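Local coordinates for protein cysteine desulfurase (Stenotrophomonas maltophilia, PDB 6WCI) that probably takes sulfur from L-cysteine, leaving L-alanine, and hands it to a sulfur carrier with the help of pyridoxal 5'-phosphate, at residues E66-Y71 / N299-I304; V58-A63 / L306-D311; D107-S112 / K292-T297. All coordinates share one frame; numbering follows the deposited sequence.

Interaction 1 of 3, residues E66-Y71 / N299-I304; sequences EFYRRY and NIAGFI. With EDO (1,2-ethanediol), chain D.
At the capped start of helix 300-316, I300, A301 and I304 receive F67 and Y68 from the last turn of helix 58-70, and Y71 after it. The short axes, at 131°, approach to 10.2 Å, a gap bridged mainly by F67. Chi1 of 172° sends F67 CG anti to the backbone N, and the side chain crosses I300 and I304 at about a right angle: CZ meets I300 CG2 and CD1 meets I304 CD1, both at 3.4 Å, and CD2 lies 3.5 Å from A301 CB. Y68 OH lies 3.2 Å from A301 CB; Y71 meets I304 tip to tip, OH to CD1 3.6 Å. Y68 CE1 and Y71 CE2 lie at the F67 ring edge, in plane, and F67 CD1 stands over one face of Y71, near its rim. N299 OD1 caps the helix, accepting from G302 N (3.1 Å), which stands above its carbonyl plane. N299 N donates to 1,2-ethanediol O1 (3.0 Å, 170°), beside F303 CE2. T251 of the second subunit hydrogen-bonds through OG1 to N299 OD1 and A301 N, and through N to Y68 OH. This N-capped helix start under aromatic side chains lies at the dimer interface of a fold-type I PLP enzyme.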
loop_
_atom_site.group_PDB
_atom_site.type_symbol
_atom_site.label_atom_id
_atom_site.label_comp_id
_atom_site.label_asym_id
_atom_site.label_seq_id
_atom_site.Cartn_x
_atom_site.Cartn_y
_atom_site.Cartn_z
ATOM N N GLU B 66 -14.609 11.470 -4.552
ATOM C CA GLU B 66 -14.485 12.920 -4.511
ATOM C C GLU B 66 -13.020 13.350 -4.534
ATOM O O GLU B 66 -12.677 14.385 -5.122
ATOM C CB GLU B 66 -15.181 13.464 -3.265
ATOM C CG GLU B 66 -15.221 14.985 -3.190
ATOM C CD GLU B 66 -15.426 15.513 -1.782
ATOM O OE1 GLU B 66 -14.842 14.943 -0.836
ATOM O OE2 GLU B 66 -16.177 16.497 -1.619
ATOM N N PHE B 67 -12.147 12.572 -3.890
ATOM C CA PHE B 67 -10.726 12.884 -3.909
ATOM C C PHE B 67 -10.193 12.888 -5.331
ATOM O O PHE B 67 -9.549 13.854 -5.761
ATOM C CB PHE B 67 -9.940 11.891 -3.046
ATOM C CG PHE B 67 -8.452 12.047 -3.180
ATOM C CD1 PHE B 67 -7.802 13.112 -2.581
ATOM C CD2 PHE B 67 -7.711 11.157 -3.934
ATOM C CE1 PHE B 67 -6.430 13.275 -2.709
ATOM C CE2 PHE B 67 -6.334 11.314 -4.065
ATOM C CZ PHE B 67 -5.697 12.376 -3.454
ATOM N N TYR B 68 -10.437 11.806 -6.079
ATOM C CA TYR B 68 -9.898 11.755 -7.435
ATOM C C TYR B 68 -10.524 12.815 -8.328
ATOM O O TYR B 68 -9.857 13.333 -9.226
ATOM C CB TYR B 68 -10.100 10.369 -8.043
ATOM C CG TYR B 68 -9.269 9.277 -7.415
ATOM C CD1 TYR B 68 -7.874 9.394 -7.307
ATOM C CD2 TYR B 68 -9.872 8.120 -6.932
ATOM C CE1 TYR B 68 -7.119 8.384 -6.746
ATOM C CE2 TYR B 68 -9.132 7.106 -6.367
ATOM C CZ TYR B 68 -7.754 7.244 -6.262
ATOM O OH TYR B 68 -7.020 6.225 -5.698
ATOM N N ARG B 69 -11.794 13.156 -8.099
ATOM C CA ARG B 69 -12.481 14.092 -8.980
ATOM C C ARG B 69 -12.179 15.551 -8.661
ATOM O O ARG B 69 -12.322 16.408 -9.539
ATOM C CB ARG B 69 -13.996 13.882 -8.903
ATOM C CG ARG B 69 -14.478 12.683 -9.670
ATOM C CD ARG B 69 -15.986 12.478 -9.485
ATOM N NE ARG B 69 -16.403 11.219 -10.085
ATOM C CZ ARG B 69 -16.729 11.076 -11.368
ATOM N NH1 ARG B 69 -16.701 12.121 -12.191
ATOM N NH2 ARG B 69 -17.089 9.883 -11.827
ATOM N N ARG B 70 -11.812 15.863 -7.420
ATOM C CA ARG B 70 -11.893 17.239 -6.943
ATOM C C ARG B 70 -10.643 17.778 -6.273
ATOM O O ARG B 70 -10.476 19.001 -6.257
ATOM C CB ARG B 70 -13.079 17.401 -5.982
ATOM C CG ARG B 70 -14.463 17.186 -6.623
ATOM C CD ARG B 70 -14.928 18.435 -7.328
ATOM N NE ARG B 70 -14.994 19.574 -6.414
ATOM C CZ ARG B 70 -15.137 20.836 -6.808
ATOM N NH1 ARG B 70 -15.223 21.121 -8.103
ATOM N NH2 ARG B 70 -15.186 21.814 -5.912
ATOM N N TYR B 71 -9.771 16.949 -5.706
ATOM C CA TYR B 71 -8.556 17.533 -5.126
ATOM C C TYR B 71 -7.411 16.531 -5.095
ATOM O O TYR B 71 -6.580 16.543 -4.181
ATOM C CB TYR B 71 -8.801 18.118 -3.732
ATOM C CG TYR B 71 -9.312 17.165 -2.664
ATOM C CD1 TYR B 71 -10.628 16.713 -2.664
ATOM C CD2 TYR B 71 -8.488 16.766 -1.622
ATOM C CE1 TYR B 71 -11.095 15.862 -1.668
ATOM C CE2 TYR B 71 -8.936 15.917 -0.626
ATOM C CZ TYR B 71 -10.237 15.470 -0.649
ATOM O OH TYR B 71 -10.662 14.619 0.352
ATOM N N ASN B 299 -0.906 5.998 0.361
ATOM C CA ASN B 299 -2.184 5.709 -0.289
ATOM C C ASN B 299 -3.140 6.820 0.127
ATOM O O ASN B 299 -3.958 6.669 1.035
ATOM C CB ASN B 299 -2.703 4.329 0.112
ATOM C CG ASN B 299 -3.996 3.963 -0.587
ATOM O OD1 ASN B 299 -4.446 4.673 -1.485
ATOM N ND2 ASN B 299 -4.619 2.855 -0.159
ATOM N N ILE B 300 -3.010 7.969 -0.543
ATOM C CA ILE B 300 -3.740 9.163 -0.131
ATOM C C ILE B 300 -5.240 8.922 -0.193
ATOM O O ILE B 300 -5.979 9.259 0.737
ATOM C CB ILE B 300 -3.361 10.370 -1.008
ATOM C CG1 ILE B 300 -1.857 10.641 -0.960
ATOM C CG2 ILE B 300 -4.098 11.570 -0.521
ATOM C CD1 ILE B 300 -1.416 11.701 -1.980
ATOM N N ALA B 301 -5.715 8.383 -1.314
ATOM C CA ALA B 301 -7.152 8.199 -1.489
ATOM C C ALA B 301 -7.677 7.175 -0.501
ATOM O O ALA B 301 -8.694 7.402 0.164
ATOM C CB ALA B 301 -7.457 7.770 -2.919
ATOM N N GLY B 302 -6.978 6.049 -0.387
ATOM C CA GLY B 302 -7.399 5.019 0.545
ATOM C C GLY B 302 -7.499 5.525 1.971
ATOM O O GLY B 302 -8.463 5.228 2.678
ATOM N N PHE B 303 -6.511 6.308 2.418
ATOM C CA PHE B 303 -6.562 6.767 3.802
ATOM C C PHE B 303 -7.580 7.881 4.019
ATOM O O PHE B 303 -8.169 7.965 5.104
ATOM C CB PHE B 303 -5.165 7.166 4.277
ATOM C CG PHE B 303 -4.370 5.986 4.723
ATOM C CD1 PHE B 303 -4.655 5.380 5.937
ATOM C CD2 PHE B 303 -3.416 5.416 3.897
ATOM C CE1 PHE B 303 -3.972 4.251 6.345
ATOM C CE2 PHE B 303 -2.743 4.288 4.297
ATOM C CZ PHE B 303 -3.012 3.712 5.530
ATOM N N ILE B 304 -7.825 8.727 3.023
ATOM C CA ILE B 304 -8.945 9.659 3.138
ATOM C C ILE B 304 -10.255 8.899 3.332
ATOM O O ILE B 304 -11.084 9.266 4.175
ATOM C CB ILE B 304 -9.003 10.577 1.911
ATOM C CG1 ILE B 304 -7.848 11.576 1.960
ATOM C CG2 ILE B 304 -10.357 11.309 1.830
ATOM C CD1 ILE B 304 -7.836 12.462 0.746
HETATM C C1 EDO D . 0.544 5.198 4.116
HETATM O O1 EDO D . 0.159 4.699 2.823
HETATM C C2 EDO D . 1.938 5.827 4.105
HETATM O O2 EDO D . 2.949 4.920 3.621
#

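Interaction 2 of 3, residues V58-A63 / L306-D311; sequences VQVIGA and LGVAAD
V308 turns its two methyl branches toward different turns of helix 58-70, CG1 to Q59 and CG2 to A63. With CG1 anti to its own backbone N (chi1 178°), that methyl comes within 3.6 Å of Q59 O and 3.7 Å of Q59 CB. The other branch, CG2, faces A63 CB at 3.6 Å, one helical turn further along. Q59 bends at chi2 (82°), which turns its amide off from V308, leaving CB and the backbone to make the contact. V60 works from the flank: its CG2 lies 3.4 Å from the backbone N of A309 and 3.8 Å from A309 CB, and it also reaches V308 CG1 at 4.0 Å. With two alanines and two valines at the interface, the nearly antiparallel axes (162°) come to 8.4 Å, consistent with the small side chains between them, and the contact is wholly apolar between side chains. V60 packs in addition on P250, while V58 and I61 touch R69 and D65 of the second subunit. On the side turned from helix 58-70, L306 and A310 rest on L97 of helix 81-101, with T96 beside A310 and D311, so helix 300-316 lies between those two helices.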
loop_
_atom_site.group_PDB
_atom_site.type_symbol
_atom_site.label_atom_id
_atom_site.label_comp_id
_atom_site.label_asym_id
_atom_site.label_seq_id
_atom_site.Cartn_x
_atom_site.Cartn_y
_atom_site.Cartn_z
ATOM N N VAL B 58 -21.664 4.470 1.765
ATOM C CA VAL B 58 -21.585 5.396 0.647
ATOM C C VAL B 58 -20.752 6.627 1.001
ATOM O O VAL B 58 -20.192 7.273 0.114
ATOM C CB VAL B 58 -23.004 5.770 0.192
ATOM C CG1 VAL B 58 -23.617 6.817 1.122
ATOM C CG2 VAL B 58 -22.967 6.231 -1.237
ATOM N N GLN B 59 -20.650 6.967 2.291
ATOM C CA GLN B 59 -19.796 8.074 2.713
ATOM C C GLN B 59 -18.329 7.792 2.398
ATOM O O GLN B 59 -17.574 8.704 2.029
ATOM C CB GLN B 59 -19.985 8.324 4.211
ATOM C CG GLN B 59 -21.371 8.810 4.617
ATOM C CD GLN B 59 -22.401 7.691 4.776
ATOM O OE1 GLN B 59 -22.151 6.537 4.432
ATOM N NE2 GLN B 59 -23.572 8.042 5.298
ATOM N N VAL B 60 -17.908 6.532 2.543
ATOM C CA VAL B 60 -16.526 6.153 2.253
ATOM C C VAL B 60 -16.288 6.108 0.753
ATOM O O VAL B 60 -15.292 6.640 0.247
ATOM C CB VAL B 60 -16.200 4.798 2.897
ATOM C CG1 VAL B 60 -14.887 4.256 2.356
ATOM C CG2 VAL B 60 -16.159 4.935 4.409
ATOM N N ILE B 61 -17.194 5.451 0.026
ATOM C CA ILE B 61 -17.053 5.298 -1.418
ATOM C C ILE B 61 -16.994 6.665 -2.087
ATOM O O ILE B 61 -16.138 6.925 -2.940
ATOM C CB ILE B 61 -18.212 4.441 -1.967
ATOM C CG1 ILE B 61 -18.051 2.995 -1.508
ATOM C CG2 ILE B 61 -18.308 4.539 -3.493
ATOM C CD1 ILE B 61 -19.233 2.109 -1.809
ATOM N N GLY B 62 -17.900 7.563 -1.697
ATOM C CA GLY B 62 -17.898 8.903 -2.249
ATOM C C GLY B 62 -16.723 9.748 -1.791
ATOM O O GLY B 62 -16.339 10.698 -2.476
ATOM N N ALA B 63 -16.148 9.438 -0.630
ATOM C CA ALA B 63 -14.950 10.155 -0.201
ATOM C C ALA B 63 -13.787 9.867 -1.139
ATOM O O ALA B 63 -13.053 10.779 -1.543
ATOM C CB ALA B 63 -14.581 9.774 1.234
ATOM N N LEU B 306 -10.466 5.845 4.581
ATOM C CA LEU B 306 -10.413 5.156 5.870
ATOM C C LEU B 306 -10.779 6.104 7.001
ATOM O O LEU B 306 -11.468 5.712 7.950
ATOM C CB LEU B 306 -9.032 4.528 6.109
ATOM C CG LEU B 306 -8.934 3.741 7.440
ATOM C CD1 LEU B 306 -9.970 2.593 7.480
ATOM C CD2 LEU B 306 -7.529 3.213 7.772
ATOM N N GLY B 307 -10.365 7.366 6.898
ATOM C CA GLY B 307 -10.788 8.357 7.875
ATOM C C GLY B 307 -12.296 8.500 7.953
ATOM O O GLY B 307 -12.864 8.607 9.045
ATOM N N VAL B 308 -12.971 8.489 6.800
ATOM C CA VAL B 308 -14.434 8.542 6.817
ATOM C C VAL B 308 -15.016 7.275 7.444
ATOM O O VAL B 308 -16.003 7.336 8.187
ATOM C CB VAL B 308 -14.982 8.784 5.400
ATOM C CG1 VAL B 308 -16.503 8.786 5.420
ATOM C CG2 VAL B 308 -14.465 10.125 4.849
ATOM N N ALA B 309 -14.425 6.112 7.149
ATOM C CA ALA B 309 -14.877 4.867 7.773
ATOM C C ALA B 309 -14.788 4.950 9.289
ATOM O O ALA B 309 -15.721 4.557 10.003
ATOM C CB ALA B 309 -14.051 3.685 7.268
ATOM N N ALA B 310 -13.660 5.447 9.803
ATOM C CA ALA B 310 -13.507 5.587 11.246
ATOM C C ALA B 310 -14.562 6.520 11.824
ATOM O O ALA B 310 -15.174 6.220 12.859
ATOM C CB ALA B 310 -12.095 6.089 11.575
ATOM N N ASP B 311 -14.810 7.649 11.155
ATOM C CA ASP B 311 -15.818 8.581 11.645
ATOM C C ASP B 311 -17.215 7.981 11.549
ATOM O O ASP B 311 -18.060 8.213 12.424
ATOM C CB ASP B 311 -15.740 9.892 10.872
ATOM C CG ASP B 311 -16.761 10.898 11.345
ATOM O OD1 ASP B 311 -16.643 11.368 12.496
ATOM O OD2 ASP B 311 -17.691 11.211 10.572
#

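Interaction 3 of 3, residues D107-S112 / K292-T297; sequences DLVLCS and KFEAGT
The F293 ring, whose CB touches V109, has K292 CG lying over the centre of one face, 4.0 Å above the plane; L120, L263 and M266 also pack against this phenylalanine. The other flat group is the E294 carboxylate, met at OE2 on its anti side by the backbone N-H of L110. Both sit on the loop that runs along the edge of the seven-stranded mixed sheet of the PLP-binding domain of a fold-type I enzyme, where strand 108-111 is an outermost strand. V109 and C111 use their backbones to pair with L256 and G254 of strand 254-258. L110, between them, turns its N-H the other way, and there the loop 292-297 supplies an acceptor from a side chain in place of another strand. The bond is nearly straight, 173° at the hydrogen, with L110 N 2.9 Å from E294 OE2 and 27° out of the carboxylate plane. Chi1 of -63° sets E294 CG anti to its carbonyl carbon and 3.5 Å from L110 O; from there the extended chain carries the carboxylate to the N-H. OE2 has a second partner, a salt bridge from R94 NH1 of helix 81-101; the same NH1 also donates to L108 O. The arginine probably keeps the buried glutamate ionised and ties the strand edge to the helix. Further along the loop, T297 OG1 hydrogen-bonds N74 ND2 and the lysine-bound cofactor of the second subunit, so the segment that anchors on the sheet edge also reaches that subunit's active site. Beside the glutamate bond, V109 adds the apolar half of the contact: its CG1, anti to the backbone N, lies 3.7 Å from F293 CB.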
loop_
_atom_site.group_PDB
_atom_site.type_symbol
_atom_site.label_atom_id
_atom_site.label_comp_id
_atom_site.label_asym_id
_atom_site.label_seq_id
_atom_site.Cartn_x
_atom_site.Cartn_y
_atom_site.Cartn_z
ATOM N N ASP B 107 1.645 8.674 17.336
ATOM C CA ASP B 107 2.094 7.312 17.569
ATOM C C ASP B 107 1.419 6.304 16.650
ATOM O O ASP B 107 1.482 5.098 16.916
ATOM C CB ASP B 107 1.847 6.910 19.025
ATOM C CG ASP B 107 2.453 7.886 20.021
ATOM O OD1 ASP B 107 3.414 8.609 19.660
ATOM O OD2 ASP B 107 1.966 7.921 21.172
ATOM N N LEU B 108 0.774 6.763 15.586
ATOM C CA LEU B 108 -0.004 5.905 14.700
ATOM C C LEU B 108 0.629 5.935 13.314
ATOM O O LEU B 108 0.597 6.967 12.629
ATOM C CB LEU B 108 -1.461 6.362 14.654
ATOM C CG LEU B 108 -2.489 5.439 14.016
ATOM C CD1 LEU B 108 -2.598 4.124 14.798
ATOM C CD2 LEU B 108 -3.830 6.150 13.948
ATOM N N VAL B 109 1.191 4.806 12.906
ATOM C CA VAL B 109 1.837 4.671 11.608
ATOM C C VAL B 109 0.828 4.104 10.621
ATOM O O VAL B 109 0.245 3.043 10.866
ATOM C CB VAL B 109 3.075 3.765 11.711
ATOM C CG1 VAL B 109 3.755 3.632 10.354
ATOM C CG2 VAL B 109 4.050 4.304 12.768
ATOM N N LEU B 110 0.622 4.806 9.505
ATOM C CA LEU B 110 -0.314 4.378 8.471
ATOM C C LEU B 110 0.417 3.504 7.455
ATOM O O LEU B 110 1.523 3.844 7.027
ATOM C CB LEU B 110 -0.939 5.595 7.780
ATOM C CG LEU B 110 -1.614 6.627 8.697
ATOM C CD1 LEU B 110 -2.096 7.840 7.932
ATOM C CD2 LEU B 110 -2.787 5.988 9.448
ATOM N N CYS B 111 -0.192 2.377 7.084
ATOM C CA CYS B 111 0.433 1.435 6.159
ATOM C C CYS B 111 -0.666 0.677 5.402
ATOM O O CYS B 111 -1.850 0.993 5.516
ATOM C CB CYS B 111 1.383 0.510 6.923
ATOM S SG CYS B 111 0.561 -0.356 8.283
ATOM N N SER B 112 -0.271 -0.326 4.619
ATOM C CA SER B 112 -1.163 -0.927 3.635
ATOM C C SER B 112 -2.045 -2.036 4.199
ATOM O O SER B 112 -2.795 -2.644 3.432
ATOM C CB SER B 112 -0.355 -1.475 2.455
ATOM O OG SER B 112 0.549 -2.468 2.889
ATOM N N LYS B 292 8.724 8.844 9.963
ATOM C CA LYS B 292 9.894 7.976 9.993
ATOM C C LYS B 292 9.625 6.612 9.363
ATOM O O LYS B 292 10.518 6.023 8.743
ATOM C CB LYS B 292 10.348 7.818 11.450
ATOM C CG LYS B 292 11.566 6.945 11.693
ATOM C CD LYS B 292 11.857 6.894 13.191
ATOM C CE LYS B 292 13.017 5.977 13.523
ATOM N NZ LYS B 292 13.274 5.993 14.980
ATOM N N PHE B 293 8.398 6.101 9.516
ATOM C CA PHE B 293 8.042 4.760 9.070
ATOM C C PHE B 293 7.077 4.764 7.886
ATOM O O PHE B 293 6.560 3.703 7.525
ATOM C CB PHE B 293 7.467 3.938 10.240
ATOM C CG PHE B 293 8.440 3.750 11.379
ATOM C CD1 PHE B 293 9.519 2.879 11.254
ATOM C CD2 PHE B 293 8.295 4.464 12.558
ATOM C CE1 PHE B 293 10.442 2.714 12.307
ATOM C CE2 PHE B 293 9.196 4.308 13.617
ATOM C CZ PHE B 293 10.283 3.430 13.487
ATOM N N GLU B 294 6.864 5.919 7.244
ATOM C CA GLU B 294 5.986 6.068 6.079
ATOM C C GLU B 294 6.822 6.614 4.920
ATOM O O GLU B 294 6.929 7.831 4.736
ATOM C CB GLU B 294 4.786 6.994 6.407
ATOM C CG GLU B 294 3.851 6.438 7.507
ATOM C CD GLU B 294 3.044 7.521 8.216
ATOM O OE1 GLU B 294 3.175 8.709 7.842
ATOM O OE2 GLU B 294 2.286 7.189 9.160
ATOM N N ALA B 295 7.410 5.716 4.135
ATOM C CA ALA B 295 8.317 6.105 3.057
ATOM C C ALA B 295 7.546 6.278 1.753
ATOM O O ALA B 295 6.695 5.448 1.418
ATOM C CB ALA B 295 9.429 5.064 2.887
ATOM N N GLY B 296 7.829 7.368 1.026
ATOM C CA GLY B 296 7.241 7.554 -0.287
ATOM C C GLY B 296 5.790 8.019 -0.230
ATOM O O GLY B 296 5.216 8.265 0.832
ATOM N N THR B 297 5.190 8.143 -1.410
ATOM C CA THR B 297 3.831 8.684 -1.496
ATOM C C THR B 297 2.846 7.734 -0.816
ATOM O O THR B 297 2.844 6.530 -1.106
ATOM C CB THR B 297 3.419 8.930 -2.953
ATOM O OG1 THR B 297 4.333 9.842 -3.578
ATOM C CG2 THR B 297 2.018 9.556 -3.021
#

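Interactions 1 and 2 lie on successive parts of the same two helices, 58-70 and 300-316, with centres 11 Å apart. Interaction 3 is nested inside the chain loops that both of them close; its centre is about 17 Å from that of interaction 1 and about 20 Å from that of interaction 2. It touches interaction 1 directly, where F303 CZ packs 3.6 Å from L110 CB. The 1,2-ethanediol held by N299 N, probably from the crystallisation liquor, lies between them, about 4 Å from the E294 side chain. All three contacts meet the second subunit, and T297, two residues before N299, carries the connection to that subunit's cofactor.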